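Local coordinates for SorB (PDB 6B2V), which supplies the pyran synthase domain of module nine of the sorangicin trans-acyltransferase assembly line, a domain that forms a pyran ring in the growing polyketide, at residues A66-A71 and A83-A88; H252-A257 and A282-T287. All blocks are in the same frame, centred on the assembly; numbering follows the deposited sequence.

Interaction 1. Residues A66-A71 and A83-A88; sequences AYLEMA and AGIRNA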
loop_
_atom_site.group_PDB
_atom_site.type_symbol
_atom_site.label_atom_id
_atom_site.label_comp_id
_atom_site.label_asym_id
_atom_site.label_seq_id
_atom_site.Cartn_x
_atom_site.Cartn_y
_atom_site.Cartn_z
ATOM N N ALA A 66 -3.813 3.664 1.648
ATOM C CA ALA A 66 -4.457 4.921 1.289
ATOM C C ALA A 66 -3.642 6.131 1.703
ATOM O O ALA A 66 -3.750 7.132 1.115
ATOM C CB ALA A 66 -5.879 5.012 1.784
ATOM N N TYR A 67 -2.847 6.002 2.759
ATOM C CA TYR A 67 -1.997 7.102 3.169
ATOM C C TYR A 67 -0.945 7.394 2.127
ATOM O O TYR A 67 -0.533 8.499 1.967
ATOM C CB TYR A 67 -1.337 6.816 4.519
ATOM C CG TYR A 67 -2.282 6.714 5.722
ATOM C CD1 TYR A 67 -2.793 7.834 6.306
ATOM C CD2 TYR A 67 -2.546 5.523 6.297
ATOM C CE1 TYR A 67 -3.626 7.745 7.382
ATOM C CE2 TYR A 67 -3.376 5.417 7.366
ATOM C CZ TYR A 67 -3.910 6.522 7.920
ATOM O OH TYR A 67 -4.693 6.370 9.010
ATOM N N LEU A 68 -0.442 6.345 1.502
ATOM C CA LEU A 68 0.558 6.482 0.486
ATOM C C LEU A 68 -0.024 7.215 -0.691
ATOM O O LEU A 68 0.581 8.047 -1.234
ATOM C CB LEU A 68 1.093 5.125 0.026
ATOM C CG LEU A 68 1.775 4.268 1.090
ATOM C CD1 LEU A 68 2.186 2.927 0.566
ATOM C CD2 LEU A 68 2.964 4.966 1.708
ATOM N N GLU A 69 -1.217 6.819 -1.062
ATOM C CA GLU A 69 -1.903 7.490 -2.165
ATOM C C GLU A 69 -2.209 8.964 -1.829
ATOM O O GLU A 69 -2.099 9.801 -2.642
ATOM C CB GLU A 69 -3.176 6.715 -2.570
ATOM C CG GLU A 69 -4.094 7.388 -3.602
ATOM C CD GLU A 69 -3.538 7.448 -5.007
ATOM O OE1 GLU A 69 -2.571 6.826 -5.300
ATOM O OE2 GLU A 69 -4.134 8.150 -5.790
ATOM N N MET A 70 -2.599 9.233 -0.603
ATOM C CA MET A 70 -2.882 10.586 -0.191
ATOM C C MET A 70 -1.636 11.466 -0.260
ATOM O O MET A 70 -1.695 12.547 -0.760
ATOM C CB MET A 70 -3.480 10.608 1.222
ATOM C CG MET A 70 -3.883 11.998 1.669
ATOM S SD MET A 70 -4.514 11.904 3.370
ATOM C CE MET A 70 -5.098 13.584 3.599
ATOM N N ALA A 71 -0.528 10.960 0.238
ATOM C CA ALA A 71 0.686 11.711 0.188
ATOM C C ALA A 71 1.125 11.997 -1.247
ATOM O O ALA A 71 1.499 13.066 -1.544
ATOM C CB ALA A 71 1.774 10.982 0.914
ATOM N N ALA A 83 8.472 9.907 -7.947
ATOM C CA ALA A 83 8.953 8.635 -8.389
ATOM C C ALA A 83 8.624 7.507 -7.450
ATOM O O ALA A 83 8.589 6.386 -7.828
ATOM C CB ALA A 83 10.463 8.699 -8.571
ATOM N N GLY A 84 8.431 7.854 -6.202
ATOM C CA GLY A 84 8.167 6.863 -5.204
ATOM C C GLY A 84 8.160 7.403 -3.808
ATOM O O GLY A 84 8.178 8.564 -3.619
ATOM N N ILE A 85 8.084 6.471 -2.864
ATOM C CA ILE A 85 8.052 6.730 -1.443
ATOM C C ILE A 85 9.093 5.886 -0.734
ATOM O O ILE A 85 9.275 4.806 -1.039
ATOM C CB ILE A 85 6.637 6.512 -0.864
ATOM C CG1 ILE A 85 5.736 7.666 -1.254
ATOM C CG2 ILE A 85 6.622 6.424 0.658
ATOM C CD1 ILE A 85 4.276 7.462 -0.970
ATOM N N ARG A 86 9.792 6.480 0.209
ATOM C CA ARG A 86 10.780 5.762 0.988
ATOM C C ARG A 86 10.498 5.930 2.482
ATOM O O ARG A 86 9.927 6.879 2.879
ATOM C CB ARG A 86 12.219 6.234 0.708
ATOM C CG ARG A 86 12.812 5.681 -0.561
ATOM C CD ARG A 86 14.217 6.143 -0.872
ATOM N NE ARG A 86 15.053 5.816 0.214
ATOM C CZ ARG A 86 15.658 6.711 0.951
ATOM N NH1 ARG A 86 15.540 7.981 0.667
ATOM N NH2 ARG A 86 16.383 6.329 1.964
ATOM N N ASN A 87 10.899 4.937 3.238
ATOM C CA ASN A 87 10.799 5.021 4.677
ATOM C C ASN A 87 9.436 5.379 5.225
ATOM O O ASN A 87 9.311 6.217 6.048
ATOM C CB ASN A 87 11.857 5.983 5.194
ATOM C CG ASN A 87 13.239 5.546 4.869
ATOM O OD1 ASN A 87 13.525 4.405 4.729
ATOM N ND2 ASN A 87 14.112 6.485 4.802
ATOM N N ALA A 88 8.421 4.694 4.739
ATOM C CA ALA A 88 7.093 4.887 5.212
ATOM C C ALA A 88 6.909 4.177 6.554
ATOM O O ALA A 88 7.474 3.165 6.773
ATOM C CB ALA A 88 6.098 4.367 4.202
#

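Interaction 2. Residues H252-A257 and A282-T287; sequences HARRAA and AFRGLT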
loop_
_atom_site.group_PDB
_atom_site.type_symbol
_atom_site.label_atom_id
_atom_site.label_comp_id
_atom_site.label_asym_id
_atom_site.label_seq_id
_atom_site.Cartn_x
_atom_site.Cartn_y
_atom_site.Cartn_z
ATOM N N HIS A 252 3.457 -10.867 -6.644
ATOM C CA HIS A 252 4.564 -11.720 -6.285
ATOM C C HIS A 252 5.223 -11.199 -5.030
ATOM O O HIS A 252 5.852 -10.241 -5.061
ATOM C CB HIS A 252 5.578 -11.736 -7.417
ATOM C CG HIS A 252 6.744 -12.648 -7.179
ATOM N ND1 HIS A 252 8.025 -12.343 -7.561
ATOM C CD2 HIS A 252 6.815 -13.843 -6.560
ATOM C CE1 HIS A 252 8.825 -13.319 -7.189
ATOM N NE2 HIS A 252 8.102 -14.262 -6.619
ATOM N N ALA A 253 5.047 -11.953 -3.964
ATOM C CA ALA A 253 5.579 -11.656 -2.653
ATOM C C ALA A 253 6.552 -12.712 -2.165
ATOM O O ALA A 253 6.366 -13.853 -2.368
ATOM C CB ALA A 253 4.439 -11.646 -1.643
ATOM N N ARG A 254 7.410 -12.370 -1.122
ATOM C CA ARG A 254 8.653 -13.073 -0.948
ATOM C C ARG A 254 9.457 -12.395 0.153
ATOM O O ARG A 254 9.300 -11.281 0.435
ATOM C CB ARG A 254 9.489 -13.105 -2.268
ATOM C CG ARG A 254 9.921 -11.765 -2.775
ATOM C CD ARG A 254 10.651 -11.841 -4.117
ATOM N NE ARG A 254 11.083 -10.520 -4.532
ATOM C CZ ARG A 254 10.320 -9.656 -5.147
ATOM N NH1 ARG A 254 10.789 -8.453 -5.436
ATOM N NH2 ARG A 254 9.092 -9.989 -5.431
ATOM N N ARG A 255 9.816 -13.330 1.070
ATOM C CA ARG A 255 10.575 -12.874 2.195
ATOM C C ARG A 255 11.768 -12.105 1.625
ATOM O O ARG A 255 12.376 -12.544 0.718
ATOM C CB ARG A 255 10.993 -14.057 3.091
ATOM C CG ARG A 255 11.767 -13.733 4.366
ATOM C CD ARG A 255 10.948 -13.014 5.414
ATOM N NE ARG A 255 11.598 -12.915 6.729
ATOM C CZ ARG A 255 11.566 -13.849 7.646
ATOM N NH1 ARG A 255 12.201 -13.658 8.768
ATOM N NH2 ARG A 255 10.933 -14.975 7.462
ATOM N N ALA A 256 12.082 -10.977 2.244
ATOM C CA ALA A 256 13.192 -10.167 1.844
ATOM C C ALA A 256 14.510 -10.814 2.224
ATOM O O ALA A 256 14.562 -11.717 2.973
ATOM C CB ALA A 256 13.081 -8.802 2.470
ATOM N N ALA A 257 15.567 -10.278 1.644
ATOM C CA ALA A 257 16.906 -10.756 1.942
ATOM C C ALA A 257 17.250 -10.577 3.405
ATOM O O ALA A 257 17.861 -11.430 3.979
ATOM C CB ALA A 257 17.915 -10.068 1.064
ATOM N N ALA A 282 6.616 -1.705 -7.226
ATOM C CA ALA A 282 7.497 -2.488 -6.396
ATOM C C ALA A 282 7.492 -1.983 -4.956
ATOM O O ALA A 282 7.841 -0.862 -4.687
ATOM C CB ALA A 282 8.913 -2.452 -6.914
ATOM N N PHE A 283 7.110 -2.884 -4.056
ATOM C CA PHE A 283 7.143 -2.632 -2.616
ATOM C C PHE A 283 8.370 -3.359 -2.067
ATOM O O PHE A 283 8.505 -4.489 -2.194
ATOM C CB PHE A 283 5.893 -3.166 -1.907
ATOM C CG PHE A 283 4.639 -2.386 -2.146
ATOM C CD1 PHE A 283 3.823 -2.657 -3.205
ATOM C CD2 PHE A 283 4.243 -1.427 -1.260
ATOM C CE1 PHE A 283 2.685 -1.957 -3.404
ATOM C CE2 PHE A 283 3.094 -0.750 -1.449
ATOM C CZ PHE A 283 2.315 -1.010 -2.519
ATOM N N ARG A 284 9.295 -2.594 -1.508
ATOM C CA ARG A 284 10.480 -3.152 -0.970
ATOM C C ARG A 284 10.520 -3.031 0.522
ATOM O O ARG A 284 10.373 -1.994 1.026
ATOM C CB ARG A 284 11.704 -2.407 -1.443
ATOM C CG ARG A 284 11.798 -2.172 -2.904
ATOM C CD ARG A 284 11.951 -3.421 -3.656
ATOM N NE ARG A 284 13.181 -4.079 -3.419
ATOM C CZ ARG A 284 13.435 -5.288 -3.855
ATOM N NH1 ARG A 284 12.532 -5.883 -4.558
ATOM N NH2 ARG A 284 14.598 -5.870 -3.630
ATOM N N GLY A 285 10.823 -4.119 1.172
ATOM C CA GLY A 285 10.977 -4.073 2.606
ATOM C C GLY A 285 9.828 -3.702 3.477
ATOM O O GLY A 285 9.902 -2.809 4.258
ATOM N N LEU A 286 8.750 -4.435 3.306
ATOM C CA LEU A 286 7.533 -4.261 4.089
ATOM C C LEU A 286 7.505 -5.175 5.307
ATOM O O LEU A 286 7.737 -6.316 5.205
ATOM C CB LEU A 286 6.312 -4.620 3.249
ATOM C CG LEU A 286 4.999 -4.677 3.995
ATOM C CD1 LEU A 286 4.447 -3.302 4.318
ATOM C CD2 LEU A 286 3.946 -5.470 3.230
ATOM N N THR A 287 7.286 -4.560 6.462
ATOM C CA THR A 287 7.103 -5.250 7.712
ATOM C C THR A 287 5.668 -4.989 8.217
ATOM O O THR A 287 5.282 -3.913 8.377
ATOM C CB THR A 287 8.142 -4.809 8.778
ATOM O OG1 THR A 287 9.459 -5.090 8.338
ATOM C CG2 THR A 287 7.895 -5.545 10.073
#

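Interaction 1. Residues A66-A71 and A83-A88
L68 and I85 mark the closest approach of the two backbones, where helical residues 66-71 pass residues 83-88 of strand 82-90 with the CA atoms of L68 and I85 7.7 Å apart. The contact is an apolar one, made by branch ends. CD2 of L68 does most of the work: it lies 3.9 Å from CD1 of I85 and 4.0 Å from CB of A88, and so touches the strand before and after its corner at N87. The extended second torsion of I85 (chi2 169°) carries CD1 out from the strand onto the helix. There it also meets the backbone, with I85 CD1 3.8 Å from L68 O, while the other branch of I85, CG2, stands 4.1 Å from L68 CD2. Methyl groups thus press against both the side chain and the main chain of a single helical residue, and all three participants are buried.

The corner has its own geometry: N87 and A88 both face L236 in a G1 beta bulge, and the CB of A88 points toward the helix. This is the packing expected of the N-terminal hotdog fold predicted here, in which a central helix is wrapped by a curved antiparallel sheet. Y116 of strand 113-120 touches L68, I85 and A88 alike, while backbone bonds join strand 82-90 to strand 123-132 on one flank and to strand 232-241 on the other.

Interaction 2. Residues H252-A257 and A282-T287
The guanidinium groups of R254 and R284 meet edge to edge, each with the NH1 of the other near its own plane, and the two planes are turned 44° apart, which rules out a parallel face-on stack. The setting is the C-terminal hotdog fold predicted for this half of the domain, where strands 250-255 and 279-289 are not neighbours but flank strand 267-273. Their separation shows it: the CA atoms of R254 and R284 are 10.1 Å apart, and two long side chains must reach across the middle strand to touch.

They do so differently. R254 has CG tucked between its backbone N and carbonyl carbon (chi1 63°), then runs straight from CG to NE. R284 is folded instead, bent at both chi2 and chi3, and its NH1 comes within 3.2 Å of R254 NH1. Both are donors, so the approach is no hydrogen bond but a close meeting of like charges at a partly exposed surface. Carboxylates of the intervening strand probably offset that charge: R254 NH1 forms a long, weak ion pair with OD1 of D271, and R284 NH2 another, equally long and weak in kind, with OD2 of D269.

On the opposite face of the strand from R284, F283 packs on V213 and L214 of helix 207-225, the hotdog's central helix. Past R284 the strand turns a corner at G285, whose positive phi (63°) by itself favours glycine; G285 and L286 together face Y268 as a G1 beta bulge. D269 serves both features: besides the weak pair made by its OD2, the same carboxylate accepts a hydrogen bond at OD1 from the backbone N of G285.

From the N terminus, after two strands and a short helix, the chain forms helix 64-77 and, past a four-residue turn, strand 82-90; 11 residues separate 66-71 from 83-88, and interaction 1 closes within the predicted N-terminal hotdog. Interaction 2 opens much later: 24 residues, among them strand 267-273, separate 252-257 from 282-287 in the predicted C-terminal hotdog. The two contacts are in series, neither nesting nor crossing. In space the centres of interactions 1 and 2 lie about 16 Å apart. Strand 232-241 runs between strands 82-90 and 279-289, antiparallel to both, joining the halves, and the interiors touch directly where L68 CD1 packs 4.3 Å from F283 CE2.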